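Local coordinates for pyridine synthase TbtD (Thermobispora bispora, PDB 5WA4), which probably builds the pyridine core of the thiopeptide antibiotic thiomuracin by a [4+2] aza-cycloaddition, on a substrate recognised through its leader peptide, at residues L25-V30 with A154-R159; A222-L227 with A347-I352; A176-T181 with R252-R257; A96-H101 with P113-S118; A41-F46 with Y59-R64. All blocks are in the same frame, centred on the assembly; numbering follows the deposited sequence.

Contact 1 (L25-V30 with A154-R159); sequences LILDGV and ALERVR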
# COMPACT_ATOMS: atom_id res chain seq x y z
N LEU E 25 28.54 0.22 39.03
CA LEU E 25 27.59 -0.55 39.83
C LEU E 25 27.67 -2.02 39.46
O LEU E 25 27.53 -2.89 40.31
CB LEU E 25 26.16 -0.02 39.65
CG LEU E 25 25.00 -0.93 40.07
CD1 LEU E 25 25.00 -1.23 41.55
CD2 LEU E 25 23.70 -0.28 39.69
N ILE E 26 27.88 -2.27 38.17
CA ILE E 26 28.01 -3.63 37.67
C ILE E 26 29.20 -4.29 38.36
O ILE E 26 29.03 -5.29 39.06
CB ILE E 26 28.17 -3.65 36.11
CG1 ILE E 26 26.80 -3.49 35.43
CG2 ILE E 26 28.83 -4.93 35.62
CD1 ILE E 26 26.89 -3.25 33.95
N LEU E 27 30.38 -3.70 38.19
CA LEU E 27 31.63 -4.32 38.63
C LEU E 27 31.87 -4.31 40.14
O LEU E 27 32.51 -5.22 40.66
CB LEU E 27 32.80 -3.63 37.93
CG LEU E 27 32.76 -3.68 36.41
CD1 LEU E 27 33.96 -2.96 35.80
CD2 LEU E 27 32.71 -5.12 35.97
N ASP E 28 31.39 -3.28 40.84
CA ASP E 28 31.78 -3.05 42.24
C ASP E 28 30.67 -3.40 43.22
O ASP E 28 30.91 -3.54 44.42
CB ASP E 28 32.18 -1.58 42.46
CG ASP E 28 33.42 -1.18 41.68
OD1 ASP E 28 34.12 -2.07 41.14
OD2 ASP E 28 33.71 0.05 41.61
N GLY E 29 29.45 -3.50 42.71
CA GLY E 29 28.32 -3.87 43.55
C GLY E 29 27.69 -5.18 43.13
O GLY E 29 27.48 -6.06 43.96
N VAL E 30 27.41 -5.34 41.84
CA VAL E 30 26.61 -6.49 41.43
C VAL E 30 27.46 -7.75 41.29
O VAL E 30 27.10 -8.79 41.84
CB VAL E 30 25.86 -6.20 40.11
CG1 VAL E 30 25.23 -7.49 39.58
CG2 VAL E 30 24.78 -5.15 40.35
N ALA E 154 34.76 -7.11 29.31
CA ALA E 154 34.56 -5.96 28.44
C ALA E 154 34.49 -4.65 29.24
O ALA E 154 35.06 -3.63 28.82
CB ALA E 154 33.31 -6.13 27.62
N LEU E 155 33.81 -4.67 30.38
CA LEU E 155 33.65 -3.45 31.16
C LEU E 155 34.97 -3.09 31.81
O LEU E 155 35.32 -1.92 31.86
CB LEU E 155 32.55 -3.59 32.22
CG LEU E 155 31.14 -3.73 31.60
CD1 LEU E 155 30.03 -3.31 32.54
CD2 LEU E 155 31.03 -2.98 30.28
N GLU E 156 35.71 -4.08 32.29
CA GLU E 156 36.96 -3.78 32.99
C GLU E 156 37.96 -3.21 31.99
O GLU E 156 38.77 -2.33 32.32
CB GLU E 156 37.52 -5.00 33.73
CG GLU E 156 36.71 -5.40 34.98
CD GLU E 156 37.56 -5.84 36.18
OE1 GLU E 156 37.89 -7.05 36.26
OE2 GLU E 156 37.88 -4.98 37.04
N ARG E 157 37.88 -3.66 30.75
CA ARG E 157 38.66 -3.04 29.70
C ARG E 157 38.15 -1.63 29.39
O ARG E 157 38.88 -0.78 28.90
CB ARG E 157 38.63 -3.90 28.45
CG ARG E 157 39.69 -4.97 28.44
CD ARG E 157 39.66 -5.73 27.16
NE ARG E 157 39.74 -4.85 26.01
CZ ARG E 157 40.88 -4.35 25.53
NH1 ARG E 157 42.02 -4.65 26.11
NH2 ARG E 157 40.86 -3.57 24.46
N VAL E 158 36.88 -1.37 29.69
CA VAL E 158 36.31 -0.06 29.42
C VAL E 158 36.76 0.94 30.50
O VAL E 158 37.11 2.09 30.20
CB VAL E 158 34.77 -0.16 29.31
CG1 VAL E 158 34.06 1.06 29.94
CG2 VAL E 158 34.36 -0.42 27.84
N ARG E 159 36.79 0.47 31.74
CA ARG E 159 37.14 1.27 32.90
C ARG E 159 38.58 1.83 32.80
O ARG E 159 38.95 2.80 33.47
CB ARG E 159 36.95 0.43 34.16
CG ARG E 159 37.18 1.18 35.42
CD ARG E 159 36.23 0.72 36.49
NE ARG E 159 36.56 -0.61 36.99
CZ ARG E 159 36.03 -1.12 38.10
NH1 ARG E 159 35.15 -0.40 38.80
NH2 ARG E 159 36.38 -2.35 38.50

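Contact 2 (A222-L227 with A347-I352); sequences AFTERL and ADVYGI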
# COMPACT_ATOMS: atom_id res chain seq x y z
N ALA E 222 43.64 0.92 9.15
CA ALA E 222 43.44 0.46 10.52
C ALA E 222 42.26 -0.52 10.64
O ALA E 222 42.35 -1.52 11.37
CB ALA E 222 43.23 1.64 11.45
N PHE E 223 41.17 -0.24 9.92
CA PHE E 223 39.97 -1.09 9.98
C PHE E 223 40.17 -2.42 9.28
O PHE E 223 39.82 -3.46 9.82
CB PHE E 223 38.75 -0.37 9.38
CG PHE E 223 38.08 0.57 10.33
CD1 PHE E 223 37.20 0.09 11.28
CD2 PHE E 223 38.33 1.92 10.28
CE1 PHE E 223 36.59 0.95 12.16
CE2 PHE E 223 37.72 2.77 11.16
CZ PHE E 223 36.85 2.29 12.11
N THR E 224 40.70 -2.38 8.06
CA THR E 224 40.84 -3.59 7.26
C THR E 224 41.76 -4.59 7.92
O THR E 224 41.51 -5.79 7.88
CB THR E 224 41.41 -3.30 5.87
OG1 THR E 224 42.56 -2.45 6.00
CG2 THR E 224 40.37 -2.64 4.99
N GLU E 225 42.83 -4.09 8.54
CA GLU E 225 43.81 -5.02 9.08
C GLU E 225 43.43 -5.51 10.49
O GLU E 225 43.89 -6.57 10.92
CB GLU E 225 45.21 -4.39 9.04
CG GLU E 225 45.83 -4.51 7.64
CD GLU E 225 47.06 -3.64 7.43
OE1 GLU E 225 47.31 -2.75 8.28
OE2 GLU E 225 47.76 -3.83 6.42
N ARG E 226 42.53 -4.80 11.17
CA ARG E 226 41.93 -5.38 12.38
C ARG E 226 40.85 -6.42 12.03
O ARG E 226 40.65 -7.39 12.76
CB ARG E 226 41.35 -4.31 13.28
CG ARG E 226 41.11 -4.84 14.65
CD ARG E 226 40.39 -3.89 15.53
NE ARG E 226 40.25 -4.46 16.87
CZ ARG E 226 41.22 -4.46 17.78
NH1 ARG E 226 42.40 -3.93 17.48
NH2 ARG E 226 41.02 -4.98 18.99
N LEU E 227 40.16 -6.23 10.91
CA LEU E 227 39.12 -7.17 10.50
C LEU E 227 39.75 -8.49 10.03
O LEU E 227 39.30 -9.56 10.40
CB LEU E 227 38.23 -6.56 9.42
CG LEU E 227 37.20 -7.47 8.73
CD1 LEU E 227 35.92 -6.70 8.54
CD2 LEU E 227 37.69 -7.97 7.39
N ALA E 347 34.07 -5.37 2.85
CA ALA E 347 33.96 -5.17 1.40
C ALA E 347 35.35 -4.95 0.79
O ALA E 347 35.61 -5.38 -0.35
CB ALA E 347 33.05 -3.98 1.10
N ASP E 348 36.23 -4.31 1.54
CA ASP E 348 37.57 -4.07 1.03
C ASP E 348 38.36 -5.36 0.99
O ASP E 348 38.81 -5.78 -0.08
CB ASP E 348 38.29 -3.03 1.87
CG ASP E 348 38.24 -1.65 1.24
OD1 ASP E 348 38.29 -1.59 -0.01
OD2 ASP E 348 38.12 -0.65 1.99
N VAL E 349 38.48 -6.00 2.15
CA VAL E 349 39.33 -7.17 2.31
C VAL E 349 38.95 -8.30 1.38
O VAL E 349 39.82 -8.91 0.78
CB VAL E 349 39.29 -7.71 3.74
CG1 VAL E 349 40.16 -8.95 3.85
CG2 VAL E 349 39.72 -6.62 4.73
N TYR E 350 37.65 -8.55 1.25
CA TYR E 350 37.14 -9.70 0.50
C TYR E 350 36.79 -9.35 -0.95
O TYR E 350 36.44 -10.22 -1.75
CB TYR E 350 35.95 -10.33 1.23
CG TYR E 350 36.38 -10.90 2.57
CD1 TYR E 350 37.13 -12.07 2.63
CD2 TYR E 350 36.09 -10.25 3.76
CE1 TYR E 350 37.56 -12.58 3.85
CE2 TYR E 350 36.52 -10.76 4.99
CZ TYR E 350 37.25 -11.93 5.02
OH TYR E 350 37.68 -12.44 6.24
N GLY E 351 36.93 -8.07 -1.29
CA GLY E 351 36.78 -7.65 -2.67
C GLY E 351 38.10 -7.71 -3.41
O GLY E 351 38.12 -8.06 -4.59
N ILE E 352 39.20 -7.41 -2.72
CA ILE E 352 40.53 -7.32 -3.34
C ILE E 352 41.09 -8.71 -3.71
O ILE E 352 41.81 -8.85 -4.71
CB ILE E 352 41.52 -6.55 -2.41
CG1 ILE E 352 41.21 -5.04 -2.46
CG2 ILE E 352 42.95 -6.75 -2.84
CD1 ILE E 352 42.02 -4.21 -1.48

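Contact 3 (A176-T181 with R252-R257); sequences AHALST and RLRPIR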
# COMPACT_ATOMS: atom_id res chain seq x y z
N ALA E 176 29.91 -12.92 12.78
CA ALA E 176 29.52 -13.07 11.37
C ALA E 176 30.50 -13.95 10.63
O ALA E 176 30.13 -14.55 9.63
CB ALA E 176 29.42 -11.74 10.68
N HIS E 177 31.75 -14.02 11.10
CA HIS E 177 32.73 -14.82 10.37
C HIS E 177 32.63 -16.29 10.78
O HIS E 177 32.60 -17.19 9.94
CB HIS E 177 34.16 -14.31 10.59
CG HIS E 177 35.16 -14.93 9.67
ND1 HIS E 177 34.96 -15.02 8.31
CD2 HIS E 177 36.34 -15.55 9.91
CE1 HIS E 177 35.98 -15.64 7.74
NE2 HIS E 177 36.83 -15.97 8.69
N ALA E 178 32.56 -16.51 12.09
CA ALA E 178 32.61 -17.85 12.64
C ALA E 178 31.27 -18.56 12.55
O ALA E 178 31.20 -19.71 12.12
CB ALA E 178 33.09 -17.79 14.09
N LEU E 179 30.20 -17.89 12.98
CA LEU E 179 28.92 -18.56 13.11
C LEU E 179 27.98 -18.41 11.92
O LEU E 179 26.81 -18.75 12.03
CB LEU E 179 28.20 -18.06 14.36
CG LEU E 179 28.85 -18.43 15.69
CD1 LEU E 179 29.47 -17.20 16.32
CD2 LEU E 179 27.83 -19.06 16.64
N SER E 180 28.46 -17.91 10.78
CA SER E 180 27.64 -17.98 9.57
C SER E 180 28.17 -19.10 8.66
O SER E 180 29.24 -19.67 8.93
CB SER E 180 27.62 -16.64 8.82
OG SER E 180 28.83 -16.41 8.13
N THR E 181 27.45 -19.40 7.58
CA THR E 181 27.88 -20.51 6.75
C THR E 181 29.14 -20.12 5.96
O THR E 181 30.18 -20.80 6.05
CB THR E 181 26.76 -21.02 5.78
OG1 THR E 181 25.55 -21.28 6.52
CG2 THR E 181 27.19 -22.31 5.11
N ARG E 252 31.55 -19.76 22.82
CA ARG E 252 30.45 -19.71 23.77
C ARG E 252 29.13 -19.51 23.02
O ARG E 252 28.04 -19.68 23.58
CB ARG E 252 30.68 -18.56 24.76
CG ARG E 252 29.67 -18.37 25.86
CD ARG E 252 30.35 -17.68 27.05
NE ARG E 252 30.78 -18.62 28.10
CZ ARG E 252 31.63 -18.33 29.08
NH1 ARG E 252 32.17 -17.12 29.14
NH2 ARG E 252 31.94 -19.25 29.99
N LEU E 253 29.24 -19.13 21.76
CA LEU E 253 28.06 -18.86 20.95
C LEU E 253 27.72 -20.10 20.10
O LEU E 253 26.57 -20.31 19.76
CB LEU E 253 28.26 -17.65 20.04
CG LEU E 253 27.64 -16.32 20.44
CD1 LEU E 253 27.49 -15.45 19.21
CD2 LEU E 253 26.32 -16.56 21.11
N ARG E 254 28.74 -20.89 19.75
CA ARG E 254 28.52 -22.06 18.91
C ARG E 254 27.48 -23.02 19.51
O ARG E 254 26.57 -23.42 18.81
CB ARG E 254 29.84 -22.80 18.63
CG ARG E 254 29.95 -23.20 17.17
CD ARG E 254 31.28 -23.87 16.85
NE ARG E 254 32.07 -23.10 15.89
CZ ARG E 254 33.22 -22.50 16.19
NH1 ARG E 254 33.72 -22.61 17.43
NH2 ARG E 254 33.88 -21.82 15.25
N PRO E 255 27.59 -23.34 20.82
CA PRO E 255 26.47 -24.10 21.37
C PRO E 255 25.14 -23.40 21.16
O PRO E 255 24.22 -24.04 20.68
CB PRO E 255 26.80 -24.18 22.87
CG PRO E 255 28.24 -24.04 22.92
CD PRO E 255 28.58 -23.04 21.86
N ILE E 256 25.04 -22.11 21.51
CA ILE E 256 23.80 -21.35 21.32
C ILE E 256 23.27 -21.46 19.87
O ILE E 256 22.08 -21.70 19.66
CB ILE E 256 24.02 -19.86 21.72
CG1 ILE E 256 24.51 -19.75 23.16
CG2 ILE E 256 22.73 -19.07 21.60
CD1 ILE E 256 23.47 -20.18 24.19
N ARG E 257 24.15 -21.32 18.86
CA ARG E 257 23.74 -21.49 17.46
C ARG E 257 23.12 -22.88 17.20
O ARG E 257 22.03 -22.98 16.63
CB ARG E 257 24.91 -21.29 16.48
CG ARG E 257 24.43 -21.39 15.01
CD ARG E 257 25.56 -21.41 13.96
NE ARG E 257 26.33 -22.64 14.05
CZ ARG E 257 27.46 -22.89 13.39
NH1 ARG E 257 27.98 -22.00 12.56
NH2 ARG E 257 28.07 -24.05 13.57

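Contact 4 (A96-H101 with P113-S118); sequences AFLPLH and PLMPWS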
# COMPACT_ATOMS: atom_id res chain seq x y z
N ALA E 96 10.99 15.19 31.81
CA ALA E 96 11.69 15.55 30.57
C ALA E 96 11.85 14.35 29.66
O ALA E 96 12.01 14.50 28.45
CB ALA E 96 13.07 16.17 30.89
N PHE E 97 11.85 13.16 30.26
CA PHE E 97 12.01 11.92 29.52
C PHE E 97 10.68 11.28 29.17
O PHE E 97 10.67 10.32 28.41
CB PHE E 97 12.85 10.90 30.32
CG PHE E 97 14.32 11.20 30.36
CD1 PHE E 97 14.84 12.06 31.32
CD2 PHE E 97 15.18 10.62 29.45
CE1 PHE E 97 16.19 12.32 31.37
CE2 PHE E 97 16.53 10.87 29.47
CZ PHE E 97 17.04 11.74 30.43
N LEU E 98 9.57 11.76 29.72
CA LEU E 98 8.29 11.07 29.54
C LEU E 98 7.98 10.86 28.04
O LEU E 98 7.82 9.72 27.62
CB LEU E 98 7.13 11.81 30.24
CG LEU E 98 5.74 11.16 30.24
CD1 LEU E 98 5.78 9.84 30.94
CD2 LEU E 98 4.72 12.02 30.92
N PRO E 99 7.95 11.93 27.23
CA PRO E 99 7.59 11.65 25.83
C PRO E 99 8.49 10.63 25.13
O PRO E 99 7.98 9.92 24.28
CB PRO E 99 7.71 13.02 25.16
CG PRO E 99 7.56 14.01 26.27
CD PRO E 99 8.26 13.35 27.44
N LEU E 100 9.77 10.56 25.45
CA LEU E 100 10.62 9.54 24.85
C LEU E 100 10.26 8.17 25.41
O LEU E 100 10.33 7.18 24.71
CB LEU E 100 12.10 9.80 25.10
CG LEU E 100 12.96 8.72 24.43
CD1 LEU E 100 12.64 8.71 22.96
CD2 LEU E 100 14.48 8.91 24.66
N HIS E 101 9.88 8.13 26.68
CA HIS E 101 9.53 6.89 27.31
C HIS E 101 8.16 6.36 26.78
O HIS E 101 8.00 5.15 26.56
CB HIS E 101 9.53 7.07 28.83
CG HIS E 101 10.90 7.11 29.43
ND1 HIS E 101 11.13 7.10 30.79
CD2 HIS E 101 12.13 7.14 28.84
CE1 HIS E 101 12.43 7.12 31.01
NE2 HIS E 101 13.06 7.13 29.85
N PRO E 113 3.74 1.64 34.80
CA PRO E 113 3.88 3.09 34.91
C PRO E 113 5.14 3.57 34.24
O PRO E 113 6.14 2.85 34.25
CB PRO E 113 3.94 3.31 36.42
CG PRO E 113 3.10 2.19 36.97
CD PRO E 113 3.44 1.01 36.09
N LEU E 114 5.08 4.73 33.60
CA LEU E 114 6.27 5.39 33.10
C LEU E 114 6.69 6.46 34.08
O LEU E 114 7.87 6.74 34.23
CB LEU E 114 6.01 6.01 31.73
CG LEU E 114 5.55 5.07 30.62
CD1 LEU E 114 5.44 5.83 29.30
CD2 LEU E 114 6.53 3.90 30.49
N MET E 115 5.67 7.05 34.72
CA MET E 115 5.73 8.07 35.79
C MET E 115 4.91 7.59 36.98
O MET E 115 3.89 6.93 36.79
CB MET E 115 5.14 9.40 35.32
CG MET E 115 6.03 10.26 34.47
SD MET E 115 7.43 10.91 35.39
CE MET E 115 8.74 10.20 34.40
N PRO E 116 5.31 7.93 38.22
CA PRO E 116 6.52 8.51 38.81
C PRO E 116 7.68 7.53 38.87
O PRO E 116 7.43 6.36 39.14
CB PRO E 116 6.08 8.86 40.23
CG PRO E 116 4.60 8.96 40.17
CD PRO E 116 4.21 7.91 39.20
N TRP E 117 8.92 7.99 38.67
CA TRP E 117 10.09 7.11 38.80
C TRP E 117 10.16 6.43 40.16
O TRP E 117 9.66 6.94 41.17
CB TRP E 117 11.40 7.88 38.55
CG TRP E 117 11.64 8.21 37.09
CD1 TRP E 117 10.72 8.15 36.08
CD2 TRP E 117 12.87 8.63 36.48
NE1 TRP E 117 11.30 8.51 34.89
CE2 TRP E 117 12.61 8.81 35.10
CE3 TRP E 117 14.16 8.87 36.96
CZ2 TRP E 117 13.60 9.22 34.20
CZ3 TRP E 117 15.15 9.27 36.05
CH2 TRP E 117 14.86 9.44 34.70
N SER E 118 10.75 5.25 40.17
CA SER E 118 11.18 4.58 41.39
C SER E 118 12.24 5.46 42.06
O SER E 118 12.98 6.17 41.37
CB SER E 118 11.73 3.19 41.05
OG SER E 118 12.60 2.69 42.05

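Contact 5 (A41-F46 with Y59-R64); sequences APMAYF and YVSTTR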
# COMPACT_ATOMS: atom_id res chain seq x y z
N ALA E 41 23.95 -20.58 43.75
CA ALA E 41 23.12 -20.13 42.63
C ALA E 41 23.97 -19.63 41.48
O ALA E 41 24.08 -18.43 41.26
CB ALA E 41 22.19 -19.05 43.09
N PRO E 42 24.57 -20.56 40.72
CA PRO E 42 25.44 -20.18 39.59
C PRO E 42 24.69 -19.51 38.45
O PRO E 42 25.30 -18.96 37.52
CB PRO E 42 26.04 -21.52 39.14
CG PRO E 42 25.01 -22.56 39.58
CD PRO E 42 24.47 -22.02 40.88
N MET E 43 23.37 -19.56 38.53
CA MET E 43 22.52 -19.15 37.43
C MET E 43 21.97 -17.73 37.63
O MET E 43 20.88 -17.53 38.19
CB MET E 43 21.38 -20.14 37.26
CG MET E 43 20.83 -20.21 35.85
SD MET E 43 22.01 -20.89 34.69
CE MET E 43 21.08 -20.71 33.16
N ALA E 44 22.73 -16.75 37.18
CA ALA E 44 22.31 -15.37 37.34
C ALA E 44 22.68 -14.52 36.12
O ALA E 44 23.58 -14.86 35.34
CB ALA E 44 22.91 -14.80 38.59
N TYR E 45 21.95 -13.41 35.98
CA TYR E 45 22.28 -12.40 34.98
C TYR E 45 21.56 -11.09 35.29
O TYR E 45 20.61 -11.05 36.08
CB TYR E 45 21.94 -12.90 33.55
CG TYR E 45 20.47 -12.91 33.15
CD1 TYR E 45 19.64 -13.98 33.46
CD2 TYR E 45 19.92 -11.87 32.40
CE1 TYR E 45 18.29 -14.01 33.07
CE2 TYR E 45 18.58 -11.89 32.00
CZ TYR E 45 17.77 -12.96 32.33
OH TYR E 45 16.44 -12.99 31.94
N PHE E 46 22.04 -10.02 34.67
CA PHE E 46 21.45 -8.70 34.87
C PHE E 46 21.18 -8.06 33.52
O PHE E 46 21.82 -8.40 32.52
CB PHE E 46 22.36 -7.81 35.75
CG PHE E 46 23.81 -7.80 35.33
CD1 PHE E 46 24.29 -6.83 34.47
CD2 PHE E 46 24.69 -8.78 35.77
CE1 PHE E 46 25.62 -6.83 34.08
CE2 PHE E 46 26.02 -8.78 35.38
CZ PHE E 46 26.48 -7.81 34.53
N TYR E 59 18.31 -10.97 37.66
CA TYR E 59 17.61 -12.24 37.64
C TYR E 59 18.48 -13.32 38.25
O TYR E 59 19.61 -13.52 37.81
CB TYR E 59 17.23 -12.62 36.21
CG TYR E 59 16.38 -11.59 35.49
CD1 TYR E 59 15.00 -11.56 35.66
CD2 TYR E 59 16.97 -10.64 34.66
CE1 TYR E 59 14.23 -10.61 35.00
CE2 TYR E 59 16.21 -9.69 34.01
CZ TYR E 59 14.85 -9.68 34.17
OH TYR E 59 14.10 -8.73 33.51
N VAL E 60 17.98 -14.00 39.28
CA VAL E 60 18.66 -15.19 39.81
C VAL E 60 17.69 -16.37 39.91
O VAL E 60 16.52 -16.20 40.28
CB VAL E 60 19.30 -14.93 41.18
CG1 VAL E 60 20.27 -16.05 41.53
CG2 VAL E 60 20.03 -13.61 41.18
N SER E 61 18.14 -17.58 39.58
CA SER E 61 17.23 -18.72 39.65
C SER E 61 17.64 -19.74 40.70
O SER E 61 18.60 -20.49 40.51
CB SER E 61 17.08 -19.40 38.29
OG SER E 61 18.31 -19.86 37.79
N THR E 62 16.90 -19.73 41.80
CA THR E 62 16.96 -20.77 42.83
C THR E 62 15.60 -20.91 43.48
O THR E 62 14.61 -20.38 42.98
CB THR E 62 18.02 -20.46 43.92
OG1 THR E 62 18.16 -19.04 44.06
CG2 THR E 62 19.36 -21.11 43.60
N THR E 63 15.55 -21.62 44.60
CA THR E 63 14.34 -21.77 45.40
C THR E 63 14.11 -20.58 46.31
O THR E 63 14.96 -19.70 46.39
CB THR E 63 14.40 -23.01 46.27
OG1 THR E 63 15.67 -23.04 46.95
CG2 THR E 63 14.26 -24.26 45.42
N ARG E 64 12.98 -20.56 47.01
CA ARG E 64 12.72 -19.46 47.93
C ARG E 64 13.61 -19.63 49.16
O ARG E 64 13.95 -18.67 49.84
CB ARG E 64 11.23 -19.39 48.32
CG ARG E 64 10.94 -18.68 49.65
CD ARG E 64 9.45 -18.61 49.93
NE ARG E 64 9.06 -19.51 51.01
CZ ARG E 64 7.83 -19.65 51.49
NH1 ARG E 64 6.82 -18.94 50.98
NH2 ARG E 64 7.60 -20.50 52.49

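Contact 1 (L25-V30 with A154-R159)
Helix 22-35 and helix 135-159 cross here beside strand 44-49, an outermost strand of the four-stranded sheet, the short axes of the two segments passing 10.6 Å apart with their N-to-C directions 112° from each other. L27 sits at the middle of the crossing. With CG anti to its carbonyl carbon, it brings CD1 over one face of the R159 guanidinium, near its centre, with 3.6 Å from L27 CD1 to R159 CZ. The same methyl also leans on the aliphatic part of the other helix, 3.9 Å from L155 CB and 3.8 Å from E156 CG. Deeper in, the I26 and L155 side chains cross at about a right angle, meeting through their CD1 methyls. I26 reaches on to F46 and R48 of strand 44-49, so this helix pair is joined to the sheet edge. Beside the apolar contacts, D28, E156 and R159 form a salt-bridge network. R159 NH1 donates to D28 OD1 at 3.1 Å, with an N-H...O angle of 164°, and D28 OD1 lies in the guanidinium plane, whereas the donor stands out of the carboxylate plane. On its own helix R159 NH2 reaches E156 OE2 weakly at 3.4 Å. D24 forms a further salt bridge to R159 NH1, so that nitrogen is held by two carboxylates, D24 and D28.

Contact 2 (A222-L227 with A347-I352)
L227 leaves its helix with CG anti to the backbone N (chi1 172°), so that CB and CG carry the branch point toward helix 332-352, where the side chain packs on A345 and A346. From CG it is the CD2 methyl that makes the contact. CD2 lies 3.6 Å from V349 CG2, the two side chains sliding past each other in opposite directions. It also reaches Y350 CE2 at 3.9 Å, on an oblique approach to the ring. The Y350 ring has V349 CG1 of its own helix over the centre of one face, so V349 serves both neighbours with its two methyls. One turn earlier, T224 CG2 lies 3.8 Å from D348 CB, while V349 CG2 lies 3.9 Å from T224 CB. T224 OG1 is occupied elsewhere, by the backbone oxygen of R220. The carboxylate of D348 is also engaged elsewhere: OD2 bonds to Y216 OH and OD1 forms a salt bridge with R220 of a second subunit. T224 and V349 have the nearest CA atoms, 6.3 Å apart; the segment axes come within 9.6 Å and cross at -71°. The contact is an apolar helix-helix crossing between helices 220-235 and 332-352, next to a subunit interface.

Contact 3 (A176-T181 with R252-R257)
The best-held polar atom is S180 OG, gripped by one short bond: it donates to A176 O at 2.7 Å, lying in the carbonyl plane with a C=O...donor angle of 159°. This bond ties the loop back to the last turn of helix 164-178, whose helical backbone ends at A178, and the CB of S180 points away from helix 244-265. L179, the first residue past helix 164-178, carries the contact instead. Its CG is anti to the carbonyl carbon (chi1 -67°), which places both methyls against helix 244-265. CD2 rests at 3.7 Å from L253 CB and equally 3.7 Å from R257 CB, straddling one turn of the helix. It also lies 3.6 Å from L253 O, the carbonyl that receives R257 N within that helix. CD1 meets L253 CD1 at 3.9 Å, and the two leucines cross at about a right angle. L253 also packs on V317 and T321 of helix 307-328 and on F143 of helix 135-159. R257, extended to CD and then bent at chi3, brings its guanidinium edge-on to L179 O. The bond from NH1 is straight, at 170°, but long (3.5 Å) and therefore weak. NE and NH2 of R257 are bonded just outside the two segments, so NH1 is the nitrogen that turns to L179. R254 merely brings NH2 near A178 CB. The join therefore rests on leucine packing, with one long, weak N-H...O bond from a charged donor to a carbonyl.

Contact 4 (A96-H101 with P113-S118)
After helix 98-107 the chain returns towards strand 123-128 through an irregular loop, and residues 113-118 of that loop fold back on the N-terminal part of the helix, a local helix-loop packing. Its aliphatic part centres on L98. With CG anti to the backbone N, L98 sends CD1 to M115 CG at 3.6 Å and to L114 CB at 3.9 Å, crossing the latter side chain at about a right angle. M115, bent at chi2 and chi3, also packs on P94. L114 passes beside the helix backbone, its CD1 3.7 Å from H101 C, and continues to W50. A cis peptide bond joins M115 to P116 and turns the chain between the aliphatic and aromatic parts. The aromatic part joins F97, H101 and W117. The F97 ring and the six-membered ring of W117 have centroids 6.0 Å apart and planes at 48°, a slanted pairing that is neither stacked nor T-shaped. W117 is also met edge-to-face by H18, and the H101 ring meets that of W50, planes at about 50°. The polar part lies outside the pairing: S118 OG bonds to D16, P113 O accepts from R51, and the backbone of S118 bonds to that of R52, which moors the loop. F97 and L98 also touch M91 and Q334 of a third subunit, so this part of the chain serves an interface too. F97 CB sits over one face of the H101 imidazole, offset toward its rim, and W117 CZ2 reaches two partners at once: H101 CE1 at 4.0 Å and F97 CD1 at 4.2 Å.

Contact 5 (A41-F46 with Y59-R64)
The rings of Y45 and Y59 lie almost parallel, planes at 23° and centroids 4.7 Å apart, but displaced so that one ring covers little of the other. Y45 CG occupies the crowded position between backbone N and carbonyl carbon (chi1 76°), whereas Y59 CG is anti to its carbonyl carbon. Y59 CD2 consequently hangs over the Y45 ring near its rim, 3.4 Å from Y45 CE2, and Y45 OH stands over the rim of the Y59 ring. Y59 CB adds a CH-pi contact, 4.0 Å from the Y45 centroid. Both rings share one face of the antiparallel hairpin formed by strands 44-49 and 55-62, and Y144 meets Y45 from helix 135-159. In the backbone, Y45 and Y59 form a hydrogen-bonded pair, Y45 N to Y59 O at 3.0 Å and Y59 N to Y45 O at 2.8 Å. A44 and V60 make the next, non-hydrogen-bonded pair, their methyls on the opposite face, where A41 CB packs on V60 CG1 at 3.9 Å. S61 N then donates to M43 O at 3.1 Å, nearly along the C=O axis. Three backbone bonds thus fix the register, and the tyrosines are left to pack by dispersion and CH-pi contact rather than by any bond between their hydroxyls.

In the fold
Contacts 1 and 5 touch: I26 and V30 of contact 1 rest on F46 of contact 5, joining the helix 22-35 crossing to the edge hairpin, their centres 20 Å apart. Contacts 2 and 3 meet across the helical half, through Y350 and H177, with centres 21 Å apart. Contact 4 lies away from that half, 44 Å between centres from contact 2 and on the opposite side of the chain's centre. A bound leader peptide approaches R157 of contact 1, F223 and R226 of contact 2 and P113 of contact 4, whereas no other protein chain touches contacts 3 and 5. Contacts 4 and 5 are both nested inside the loop that contact 1 closes.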